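Local atomic coordinates of protein (tenascin) (Gallus gallus, PDB entry 1QR4), a protein that is an extracellular-matrix protein linked to adhesion, whose two fibronectin type III domains here probably take part in binding heparin and contactin. Residues Lys11-Ser16 and Ile73-Glu78; Leu23-Arg28 and Thr87-Ser92; Leu39-Pro44 and Arg63-Gly68; Thr116-Arg119 and Ser124-Val127; Asn163-Ser166 and Glu171-Glu174. All coordinates share one frame; numbering follows the deposited sequence.

Contact 1: Lys11-Ser16 and Ile73-Glu78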
# COMPACT_ATOMS: atom_id res chain seq x y z
N LYS A 11 -3.96 -16.15 20.48
CA LYS A 11 -3.22 -16.99 19.55
C LYS A 11 -3.41 -16.60 18.09
O LYS A 11 -4.28 -15.79 17.75
CB LYS A 11 -3.58 -18.46 19.75
CG LYS A 11 -3.44 -18.93 21.18
CD LYS A 11 -3.59 -20.45 21.32
CE LYS A 11 -2.28 -21.18 21.06
NZ LYS A 11 -1.22 -20.78 22.04
N ASP A 12 -2.57 -17.17 17.24
CA ASP A 12 -2.57 -16.95 15.80
C ASP A 12 -2.88 -15.57 15.26
O ASP A 12 -3.85 -15.37 14.54
CB ASP A 12 -3.43 -18.01 15.10
CG ASP A 12 -2.90 -19.41 15.31
OD1 ASP A 12 -1.91 -19.78 14.64
OD2 ASP A 12 -3.45 -20.14 16.17
N LEU A 13 -2.02 -14.62 15.62
CA LEU A 13 -2.14 -13.25 15.16
C LEU A 13 -1.54 -13.17 13.75
O LEU A 13 -0.35 -13.41 13.56
CB LEU A 13 -1.39 -12.31 16.10
CG LEU A 13 -1.39 -10.81 15.76
CD1 LEU A 13 -2.82 -10.27 15.78
CD2 LEU A 13 -0.52 -10.04 16.77
N GLU A 14 -2.39 -12.89 12.77
CA GLU A 14 -1.97 -12.77 11.38
C GLU A 14 -2.46 -11.47 10.74
O GLU A 14 -3.51 -10.94 11.11
CB GLU A 14 -2.44 -13.97 10.56
CG GLU A 14 -3.95 -14.16 10.49
CD GLU A 14 -4.37 -15.20 9.46
OE1 GLU A 14 -3.80 -15.22 8.34
OE2 GLU A 14 -5.29 -16.01 9.76
N VAL A 15 -1.66 -10.93 9.81
CA VAL A 15 -2.00 -9.71 9.09
C VAL A 15 -2.36 -10.03 7.64
O VAL A 15 -1.66 -10.77 6.95
CB VAL A 15 -0.85 -8.70 9.13
CG1 VAL A 15 0.44 -9.38 8.73
CG2 VAL A 15 -1.12 -7.55 8.22
N SER A 16 -3.48 -9.47 7.19
CA SER A 16 -3.96 -9.71 5.83
C SER A 16 -4.29 -8.39 5.10
O SER A 16 -4.27 -7.30 5.70
CB SER A 16 -5.22 -10.59 5.88
OG SER A 16 -5.66 -10.99 4.60
N ILE A 73 3.92 -5.54 15.32
CA ILE A 73 2.61 -5.50 15.94
C ILE A 73 2.50 -6.54 17.04
O ILE A 73 2.85 -7.70 16.84
CB ILE A 73 1.47 -5.75 14.90
CG1 ILE A 73 1.55 -4.72 13.77
CG2 ILE A 73 0.09 -5.61 15.57
CD1 ILE A 73 0.76 -5.07 12.53
N SER A 74 2.02 -6.11 18.20
CA SER A 74 1.82 -7.00 19.34
C SER A 74 0.48 -6.77 20.03
O SER A 74 0.07 -5.64 20.32
CB SER A 74 2.98 -6.91 20.35
OG SER A 74 3.17 -5.59 20.81
N LEU A 75 -0.20 -7.87 20.28
CA LEU A 75 -1.49 -7.87 20.93
C LEU A 75 -1.37 -8.58 22.26
O LEU A 75 -0.65 -9.57 22.39
CB LEU A 75 -2.50 -8.59 20.05
CG LEU A 75 -3.93 -8.51 20.52
CD1 LEU A 75 -4.43 -7.09 20.42
CD2 LEU A 75 -4.75 -9.42 19.67
N VAL A 76 -2.13 -8.10 23.24
CA VAL A 76 -2.12 -8.67 24.57
C VAL A 76 -3.50 -8.55 25.22
O VAL A 76 -4.20 -7.56 25.04
CB VAL A 76 -1.08 -7.95 25.45
CG1 VAL A 76 -1.27 -6.45 25.39
CG2 VAL A 76 -1.18 -8.41 26.89
N ALA A 77 -3.89 -9.59 25.96
CA ALA A 77 -5.16 -9.59 26.66
C ALA A 77 -4.97 -9.04 28.09
O ALA A 77 -4.18 -9.57 28.87
CB ALA A 77 -5.74 -11.02 26.69
N GLU A 78 -5.63 -7.93 28.39
CA GLU A 78 -5.56 -7.30 29.71
C GLU A 78 -6.69 -7.91 30.53
O GLU A 78 -7.87 -7.65 30.26
CB GLU A 78 -5.73 -5.78 29.61
CG GLU A 78 -4.64 -5.07 28.80
CD GLU A 78 -4.74 -3.53 28.85
OE1 GLU A 78 -5.69 -2.99 29.46
OE2 GLU A 78 -3.85 -2.85 28.29

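Contact 2: Leu23-Arg28 and Thr87-Ser92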
# COMPACT_ATOMS: atom_id res chain seq x y z
N LEU A 23 -3.63 -2.14 7.55
CA LEU A 23 -3.29 -3.54 7.74
C LEU A 23 -4.49 -4.14 8.42
O LEU A 23 -5.07 -3.52 9.31
CB LEU A 23 -2.07 -3.70 8.62
CG LEU A 23 -0.74 -3.42 7.93
CD1 LEU A 23 0.36 -3.39 8.96
CD2 LEU A 23 -0.47 -4.46 6.86
N SER A 24 -4.88 -5.32 7.97
CA SER A 24 -6.02 -6.02 8.54
C SER A 24 -5.53 -7.13 9.50
O SER A 24 -4.82 -8.06 9.11
CB SER A 24 -6.85 -6.60 7.41
OG SER A 24 -8.00 -7.23 7.93
N LEU A 25 -5.89 -7.00 10.77
CA LEU A 25 -5.48 -7.96 11.78
C LEU A 25 -6.56 -8.96 12.17
O LEU A 25 -7.75 -8.61 12.29
CB LEU A 25 -5.02 -7.22 13.04
CG LEU A 25 -3.94 -6.16 12.85
CD1 LEU A 25 -3.81 -5.35 14.12
CD2 LEU A 25 -2.63 -6.82 12.49
N ARG A 26 -6.12 -10.19 12.41
CA ARG A 26 -7.02 -11.27 12.81
C ARG A 26 -6.30 -12.21 13.78
O ARG A 26 -5.12 -12.48 13.62
CB ARG A 26 -7.53 -12.01 11.59
CG ARG A 26 -8.69 -12.90 11.87
CD ARG A 26 -9.37 -13.30 10.58
NE ARG A 26 -10.34 -14.35 10.82
CZ ARG A 26 -10.18 -15.61 10.43
NH1 ARG A 26 -9.08 -15.96 9.76
NH2 ARG A 26 -11.10 -16.52 10.73
N TRP A 27 -7.03 -12.69 14.78
CA TRP A 27 -6.48 -13.57 15.80
C TRP A 27 -7.53 -14.40 16.51
O TRP A 27 -8.73 -14.20 16.32
CB TRP A 27 -5.78 -12.74 16.86
CG TRP A 27 -6.73 -11.88 17.60
CD1 TRP A 27 -7.44 -12.21 18.71
CD2 TRP A 27 -7.12 -10.56 17.25
NE1 TRP A 27 -8.25 -11.17 19.09
CE2 TRP A 27 -8.08 -10.14 18.21
CE3 TRP A 27 -6.76 -9.67 16.23
CZ2 TRP A 27 -8.68 -8.89 18.17
CZ3 TRP A 27 -7.36 -8.42 16.18
CH2 TRP A 27 -8.32 -8.04 17.15
N ARG A 28 -7.05 -15.29 17.38
CA ARG A 28 -7.94 -16.12 18.16
C ARG A 28 -8.14 -15.53 19.53
O ARG A 28 -7.21 -14.98 20.12
CB ARG A 28 -7.41 -17.54 18.30
CG ARG A 28 -8.00 -18.49 17.31
CD ARG A 28 -8.01 -19.87 17.88
NE ARG A 28 -8.41 -20.86 16.89
CZ ARG A 28 -7.81 -21.05 15.71
NH1 ARG A 28 -6.76 -20.30 15.35
NH2 ARG A 28 -8.25 -22.00 14.89
N THR A 87 1.57 -11.43 22.00
CA THR A 87 1.59 -12.22 20.78
C THR A 87 2.12 -11.22 19.74
O THR A 87 1.56 -10.14 19.58
CB THR A 87 0.20 -12.71 20.44
OG1 THR A 87 -0.34 -13.37 21.59
CG2 THR A 87 0.25 -13.70 19.30
N THR A 88 3.22 -11.57 19.08
CA THR A 88 3.82 -10.65 18.14
C THR A 88 4.01 -11.09 16.70
O THR A 88 4.24 -12.27 16.42
CB THR A 88 5.17 -10.17 18.68
OG1 THR A 88 4.97 -9.44 19.90
CG2 THR A 88 5.88 -9.26 17.68
N ILE A 89 3.88 -10.13 15.79
CA ILE A 89 4.08 -10.33 14.36
C ILE A 89 4.55 -9.02 13.75
O ILE A 89 4.43 -7.94 14.34
CB ILE A 89 2.80 -10.72 13.58
CG1 ILE A 89 1.72 -9.65 13.74
CG2 ILE A 89 2.31 -12.09 13.96
CD1 ILE A 89 0.79 -9.53 12.54
N LYS A 90 5.04 -9.14 12.52
CA LYS A 90 5.50 -8.01 11.75
C LYS A 90 4.68 -7.93 10.47
O LYS A 90 4.30 -8.94 9.88
CB LYS A 90 6.98 -8.14 11.42
CG LYS A 90 7.89 -7.96 12.61
CD LYS A 90 9.36 -8.05 12.21
CE LYS A 90 10.25 -7.82 13.42
NZ LYS A 90 9.95 -8.79 14.51
N GLY A 91 4.38 -6.71 10.08
CA GLY A 91 3.61 -6.48 8.88
C GLY A 91 4.06 -5.16 8.31
O GLY A 91 4.22 -4.17 9.04
N SER A 92 4.35 -5.15 7.02
CA SER A 92 4.77 -3.94 6.37
C SER A 92 3.69 -3.50 5.40
O SER A 92 3.00 -4.33 4.80
CB SER A 92 6.08 -4.19 5.63
OG SER A 92 5.99 -5.35 4.85

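Contact 3: Leu39-Pro44 and Arg63-Gly68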
# COMPACT_ATOMS: atom_id res chain seq x y z
N LEU A 39 -3.55 -3.21 21.73
CA LEU A 39 -2.76 -3.41 20.53
C LEU A 39 -1.74 -2.32 20.47
O LEU A 39 -2.08 -1.15 20.57
CB LEU A 39 -3.66 -3.32 19.30
CG LEU A 39 -3.03 -3.34 17.91
CD1 LEU A 39 -2.47 -4.70 17.66
CD2 LEU A 39 -4.06 -3.01 16.86
N THR A 40 -0.47 -2.70 20.40
CA THR A 40 0.60 -1.72 20.28
C THR A 40 1.33 -2.07 19.00
O THR A 40 1.35 -3.23 18.58
CB THR A 40 1.59 -1.75 21.47
OG1 THR A 40 2.09 -3.07 21.65
CG2 THR A 40 0.91 -1.30 22.76
N TYR A 41 1.87 -1.07 18.34
CA TYR A 41 2.61 -1.28 17.11
C TYR A 41 3.60 -0.15 17.03
O TYR A 41 3.25 1.01 17.27
CB TYR A 41 1.68 -1.25 15.88
CG TYR A 41 0.89 0.03 15.68
CD1 TYR A 41 -0.37 0.20 16.26
CD2 TYR A 41 1.37 1.05 14.86
CE1 TYR A 41 -1.12 1.34 16.02
CE2 TYR A 41 0.63 2.21 14.62
CZ TYR A 41 -0.62 2.35 15.20
OH TYR A 41 -1.37 3.48 14.97
N VAL A 42 4.85 -0.48 16.75
CA VAL A 42 5.86 0.56 16.67
C VAL A 42 6.44 0.63 15.27
O VAL A 42 6.48 -0.36 14.56
CB VAL A 42 6.99 0.35 17.76
CG1 VAL A 42 6.42 -0.32 18.99
CG2 VAL A 42 8.15 -0.43 17.21
N SER A 43 6.82 1.84 14.86
CA SER A 43 7.39 2.03 13.54
C SER A 43 8.89 1.93 13.66
O SER A 43 9.43 1.81 14.75
CB SER A 43 7.03 3.42 12.99
OG SER A 43 7.74 4.44 13.66
N PRO A 44 9.59 1.94 12.52
CA PRO A 44 11.05 1.86 12.50
C PRO A 44 11.74 2.98 13.26
O PRO A 44 12.95 2.90 13.53
CB PRO A 44 11.36 1.89 11.01
CG PRO A 44 10.21 1.12 10.44
CD PRO A 44 9.04 1.74 11.16
N ARG A 63 -5.31 1.37 10.97
CA ARG A 63 -5.25 2.48 10.03
C ARG A 63 -4.35 3.64 10.46
O ARG A 63 -3.97 3.76 11.64
CB ARG A 63 -6.67 3.02 9.79
CG ARG A 63 -7.62 2.06 9.07
CD ARG A 63 -9.05 2.54 9.15
NE ARG A 63 -9.59 2.43 10.51
CZ ARG A 63 -10.62 1.66 10.85
NH1 ARG A 63 -11.25 0.94 9.93
NH2 ARG A 63 -11.01 1.60 12.12
N GLY A 64 -4.05 4.51 9.50
CA GLY A 64 -3.23 5.68 9.78
C GLY A 64 -1.74 5.42 9.73
O GLY A 64 -0.95 6.16 10.30
N LEU A 65 -1.38 4.38 8.98
CA LEU A 65 0.01 3.99 8.85
C LEU A 65 0.69 4.68 7.65
O LEU A 65 0.03 5.33 6.85
CB LEU A 65 0.08 2.46 8.71
CG LEU A 65 -0.76 1.64 9.69
CD1 LEU A 65 -0.53 0.17 9.45
CD2 LEU A 65 -0.42 2.02 11.12
N ASP A 66 2.02 4.56 7.57
CA ASP A 66 2.78 5.13 6.47
C ASP A 66 2.98 4.05 5.41
O ASP A 66 2.78 2.87 5.69
CB ASP A 66 4.10 5.71 6.97
CG ASP A 66 3.90 6.89 7.94
OD1 ASP A 66 2.74 7.13 8.36
OD2 ASP A 66 4.89 7.57 8.28
N ALA A 67 3.31 4.44 4.18
CA ALA A 67 3.46 3.50 3.08
C ALA A 67 4.81 2.78 3.01
O ALA A 67 5.85 3.35 3.34
CB ALA A 67 3.18 4.18 1.77
N GLY A 68 4.78 1.54 2.54
CA GLY A 68 5.99 0.74 2.41
C GLY A 68 6.82 0.87 3.66
O GLY A 68 7.96 1.28 3.59

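Contact 4: Thr116-Arg119 and Ser124-Val127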
# COMPACT_ATOMS: atom_id res chain seq x y z
N THR A 116 2.81 12.76 -10.01
CA THR A 116 3.34 13.33 -8.79
C THR A 116 3.72 12.20 -7.83
O THR A 116 2.92 11.32 -7.50
CB THR A 116 2.38 14.37 -8.13
OG1 THR A 116 1.35 13.70 -7.40
CG2 THR A 116 1.75 15.26 -9.21
N PRO A 117 5.01 12.16 -7.46
CA PRO A 117 5.65 11.21 -6.57
C PRO A 117 5.04 11.13 -5.19
O PRO A 117 4.63 12.14 -4.62
CB PRO A 117 7.07 11.74 -6.49
CG PRO A 117 7.27 12.36 -7.82
CD PRO A 117 6.00 13.13 -7.96
N PRO A 118 5.00 9.91 -4.64
CA PRO A 118 4.46 9.62 -3.31
C PRO A 118 5.50 9.93 -2.21
O PRO A 118 6.68 10.16 -2.51
CB PRO A 118 4.19 8.12 -3.40
CG PRO A 118 5.33 7.64 -4.25
CD PRO A 118 5.36 8.67 -5.35
N ARG A 119 5.03 9.98 -0.96
CA ARG A 119 5.90 10.23 0.19
C ARG A 119 6.34 8.85 0.67
O ARG A 119 5.90 8.37 1.72
CB ARG A 119 5.16 10.98 1.30
CG ARG A 119 4.87 12.46 1.01
CD ARG A 119 6.15 13.30 0.96
NE ARG A 119 6.81 13.39 2.26
CZ ARG A 119 7.01 14.53 2.92
NH1 ARG A 119 6.60 15.69 2.40
NH2 ARG A 119 7.61 14.52 4.11
N SER A 124 11.74 2.64 -8.80
CA SER A 124 11.30 2.89 -10.18
C SER A 124 9.77 3.00 -10.34
O SER A 124 9.03 2.95 -9.35
CB SER A 124 11.84 1.79 -11.11
OG SER A 124 11.42 0.49 -10.69
N TYR A 125 9.31 3.18 -11.58
CA TYR A 125 7.88 3.28 -11.88
C TYR A 125 7.57 2.45 -13.12
O TYR A 125 8.34 2.49 -14.08
CB TYR A 125 7.47 4.72 -12.19
CG TYR A 125 7.65 5.70 -11.06
CD1 TYR A 125 6.69 5.82 -10.06
CD2 TYR A 125 8.77 6.53 -11.00
CE1 TYR A 125 6.84 6.75 -9.04
CE2 TYR A 125 8.93 7.45 -9.98
CZ TYR A 125 7.96 7.56 -9.00
OH TYR A 125 8.10 8.48 -8.00
N ARG A 126 6.49 1.69 -13.11
CA ARG A 126 6.11 0.92 -14.29
C ARG A 126 4.89 1.57 -14.97
O ARG A 126 3.76 1.53 -14.45
CB ARG A 126 5.86 -0.55 -13.96
CG ARG A 126 6.97 -1.47 -14.45
CD ARG A 126 6.55 -2.94 -14.50
NE ARG A 126 6.69 -3.61 -13.21
CZ ARG A 126 7.86 -3.98 -12.68
NH1 ARG A 126 9.00 -3.74 -13.33
NH2 ARG A 126 7.88 -4.60 -11.50
N VAL A 127 5.17 2.24 -16.08
CA VAL A 127 4.16 2.94 -16.88
C VAL A 127 3.67 2.06 -18.01
O VAL A 127 4.38 1.83 -18.98
CB VAL A 127 4.74 4.22 -17.52
CG1 VAL A 127 3.66 4.97 -18.25
CG2 VAL A 127 5.37 5.11 -16.46

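Contact 5: Asn163-Ser166 and Glu171-Glu174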
# COMPACT_ATOMS: atom_id res chain seq x y z
N ASN A 163 -1.61 3.34 -17.12
CA ASN A 163 -1.40 3.00 -15.72
C ASN A 163 0.05 3.25 -15.32
O ASN A 163 0.97 3.04 -16.10
CB ASN A 163 -1.71 1.53 -15.50
CG ASN A 163 -3.07 1.13 -16.07
OD1 ASN A 163 -3.15 0.43 -17.08
ND2 ASN A 163 -4.13 1.55 -15.40
N ILE A 164 0.23 3.70 -14.09
CA ILE A 164 1.55 3.96 -13.54
C ILE A 164 1.62 3.30 -12.16
O ILE A 164 0.69 3.43 -11.35
CB ILE A 164 1.82 5.46 -13.42
CG1 ILE A 164 1.73 6.11 -14.80
CG2 ILE A 164 3.20 5.70 -12.81
CD1 ILE A 164 1.87 7.62 -14.80
N ILE A 165 2.70 2.56 -11.91
CA ILE A 165 2.88 1.84 -10.65
C ILE A 165 4.24 2.13 -10.07
O ILE A 165 5.21 2.25 -10.82
CB ILE A 165 2.80 0.32 -10.91
CG1 ILE A 165 1.36 -0.09 -11.14
CG2 ILE A 165 3.38 -0.46 -9.76
CD1 ILE A 165 1.20 -1.54 -11.56
N SER A 166 4.31 2.28 -8.75
CA SER A 166 5.59 2.51 -8.06
C SER A 166 6.21 1.16 -7.73
O SER A 166 5.50 0.20 -7.41
CB SER A 166 5.40 3.24 -6.74
OG SER A 166 4.77 4.48 -6.93
N GLU A 171 8.41 -4.96 -4.35
CA GLU A 171 7.10 -4.44 -4.04
C GLU A 171 6.64 -3.46 -5.10
O GLU A 171 7.42 -2.62 -5.57
CB GLU A 171 7.10 -3.76 -2.67
CG GLU A 171 7.31 -4.72 -1.51
CD GLU A 171 6.31 -5.87 -1.52
OE1 GLU A 171 5.18 -5.67 -1.04
OE2 GLU A 171 6.67 -6.97 -2.01
N GLU A 172 5.39 -3.61 -5.51
CA GLU A 172 4.80 -2.73 -6.50
C GLU A 172 3.42 -2.31 -6.04
O GLU A 172 2.54 -3.14 -5.81
CB GLU A 172 4.76 -3.38 -7.87
CG GLU A 172 3.84 -4.55 -7.98
CD GLU A 172 3.87 -5.13 -9.37
OE1 GLU A 172 4.88 -4.92 -10.09
OE2 GLU A 172 2.89 -5.79 -9.76
N SER A 173 3.25 -1.00 -5.91
CA SER A 173 2.01 -0.43 -5.44
C SER A 173 0.79 -0.61 -6.32
O SER A 173 0.79 -1.37 -7.29
CB SER A 173 2.22 1.07 -5.21
OG SER A 173 2.56 1.71 -6.42
N GLU A 174 -0.28 0.03 -5.87
CA GLU A 174 -1.54 0.06 -6.58
C GLU A 174 -1.33 1.09 -7.70
O GLU A 174 -0.65 2.11 -7.50
CB GLU A 174 -2.66 0.49 -5.64
CG GLU A 174 -3.18 -0.67 -4.84
CD GLU A 174 -3.62 -1.80 -5.75
OE1 GLU A 174 -4.65 -1.63 -6.44
OE2 GLU A 174 -2.93 -2.84 -5.80

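Contact 1: Lys11-Ser16 and Ile73-Glu78
Leu13 and Leu75 share a first torsion that places CG opposite the backbone N and next to the carbonyl carbon, with chi1 179° in Leu13 and -173° in Leu75. Both side chains start out toward the opposing strand. With CD1 of Leu13 turned aside (chi2 62°), CD2 is the branch that continues the chain toward the other strand, and it does most of the touching. It meets Leu75 at the root of the side chain, Leu13 CD2 lying 4.1 Å from Leu75 CB. The same methyl rests against the backbone of the residue two positions earlier, with Leu13 CD2 4.1 Å from Ile73 O, and it approaches the branch methyl of that residue more loosely, Leu13 CD2 to Ile73 CG2 being 4.6 Å. The other branch faces the end of Leu75, with Leu13 CD1 4.4 Å from Leu75 CD2. Judged by these separations, Leu13 CD2 sits over the backbone from Ile73 O to Leu75 CB. The nearest CA atoms, those of Leu13 and Leu75, are 7.9 Å apart, too far for backbone pairing: the strands belong to the two facing sheets of a fibronectin type III beta sandwich, 11-16 in the three-stranded one and 70-78 in the four-stranded one. Trp27 touches both leucines, and Ile89 covers Leu13 from the neighbouring strand 87-92. No hydrogen bond or charge pair crosses between the segments, and the touching residues are all buried, which implies that the segments meet here through dispersion and burial of aliphatic surface alone.

Contact 2: Leu23-Arg28 and Thr87-Ser92
Leu23 spreads its two methyls over the backbone at the end of strand 87-92. Its CG stands opposite the carbonyl carbon and beside the backbone N (chi1 -77°), which directs the fork of the side chain across to the other segment. There the branches divide the work: Leu23 CD1 is 3.9 Å from Gly91 O, and Leu23 CD2 is 4.0 Å from Ser92 O. Gly91 presents bare backbone to the leucine, and Leu23 CA and Gly91 CA lie 7.6 Å apart. The strands run nearly antiparallel, at 157° between their directions, yet their axes come no closer than 8.9 Å and no backbone bond links them. They face each other from the two sheets of the fibronectin type III sandwich, 22-28 being the central strand of one and 87-92 an outer strand of the other. Two residues further along, a methyl of Leu25 meets the end of Ile89, with Leu25 CD2 4.4 Å from Ile89 CD1. Ile89 extends that terminal methyl from a CG1 set between its backbone N and carbonyl carbon (chi1 59°). Val15 touches both Leu23 and Ile89, while the CB of Lys90, a residue of the putative heparin-binding site, points away from strand 22-28.

Contact 3: Leu39-Pro44 and Arg63-Gly68
The loop that carries Leu65 to Tyr41 is part of a tyrosine corner, the turn between strands 59-63 and 70-78 in which Tyr71 OH is hydrogen-bonded to Asp66 N. Within this fibronectin type III element Leu65 turns a methyl to the Tyr41 ring. Its CD2 lies 3.7 Å from Tyr41 CE2 and 4.1 Å from Tyr41 CZ, so the touch falls on CE2, the ring carbon next to CZ. The approach is slanting. Tyr41 reaches over because its CG occupies the place between backbone N and carbonyl carbon (chi1 59°), which sends the ring from strand 36-42 toward the loop. The phenol oxygen ends near the loop backbone, but Tyr41 OH is 4.2 Å from Arg63 O, a separation of simple proximity. Between Arg63 and Leu65 the chain turns through Gly64, whose phi is positive at 85°. No hydrogen bond joins the two segments, which meet through a single aromatic-aliphatic touch. Around it, Leu62 of strand 59-63 and Asn49 of strand 48-53 touch Tyr41, while Tyr71 of strand 70-78 and Leu23 of strand 22-28 pack on Leu65, so that parts of both sheets converge at this end of the sandwich.

Contact 4: Thr116-Arg119 and Ser124-Val127
The hydroxyl oxygen of Tyr125 is held against two consecutive prolines, with Pro117 CB at 3.7 Å from Tyr125 OH and Pro118 CD at 3.8 Å from the same atom. Pro117 adds a second ring carbon, its CG standing 4.0 Å from Tyr125 OH. These are van der Waals touches with carbon, and no hydrogen bond crosses between the segments. The arrangement belongs to the second fibronectin type III domain, where the loop following strand 111-115 folds back over the beginning of strand 124-131. The CA atoms of Pro117 and Tyr125 are 9.8 Å apart, so the length of the phenol side chain spans the gap. Its CG lies opposite the carbonyl carbon (chi1 -63°), and this torsion carries the ring toward the loop with the hydroxyl leading. The two prolines receive it differently: Pro117 stands roughly at right angles to the tyrosine side chain, whereas Pro118 approaches from the opposite direction and puts its CD at the ring edge, close to the ring plane. Other elements complete the surroundings. Trp115 meets the Tyr125 ring with the planes inclined at about 55°, Pro98 touches Tyr125 as well, and Thr147 lies against Pro117. The loop between strands 111-115 and 124-131 thus meets the tyrosine of the second strand through its two prolines. On the ring flank next to the hydroxyl-bearing carbon, Pro118 CD is 4.4 Å from Tyr125 CE1.

Contact 5: Asn163-Ser166 and Glu171-Glu174
This is a hairpin contact, between the end of strand 159-168 and the start of strand 171-181 in the second fibronectin type III domain, and a serine side chain does part of the pairing. Ser166 and Ser173 face each other with CA atoms 5.3 Å apart and are joined by two hydrogen bonds. One is of ordinary backbone type, from Ser173 N to Ser166 O at 3.0 Å, with an angle of 151° at the hydrogen. The other runs from Ser166 N to Ser173 OG, also 3.0 Å, so a hydroxyl receives the amide where regular pairing would use a carbonyl. Ser173 brings OG there by setting it between its own backbone N and carbonyl carbon (chi1 62°). Ser166 O has a second visitor, a CA-H...O contact with Glu172 CA at 3.1 Å. Beside these polar links, Ile165 lays its CG2 methyl 3.7 Å from Glu172 CB and equally 3.7 Å from Ser173 O, covering the flank of the opposite chain. Strand 171-181 is not continuous near this point, consistent with the side-chain substitute at Ser173. The Ser166 hydroxyl itself is hydrogen-bonded to Gly96 O, which Ser173 OG meets weakly. Strand 124-131 lies on the other side of strand 159-168, and from it Arg126 forms a long, weak ion pair with Glu172.

Contacts 1, 2 and 3 belong to the first fibronectin type III domain, contacts 4 and 5 to the second. Contacts 1 and 2 have centres 5 Å apart and alternate along the chain, each joining the three-stranded sheet to the four-stranded one; contact 3 is nested within both, its centre 14 Å from that of contact 1 and 11 Å from that of contact 2. Contacts 4 and 5 follow in series, their centres 7 Å apart, sharing the sheet in which strands 124-131 and 159-168 are neighbours. Between domains, contacts 3 and 4 come within about 5 Å at their nearest atoms without touching. Each contact lies within one domain of this two-domain segment, and none joins the two.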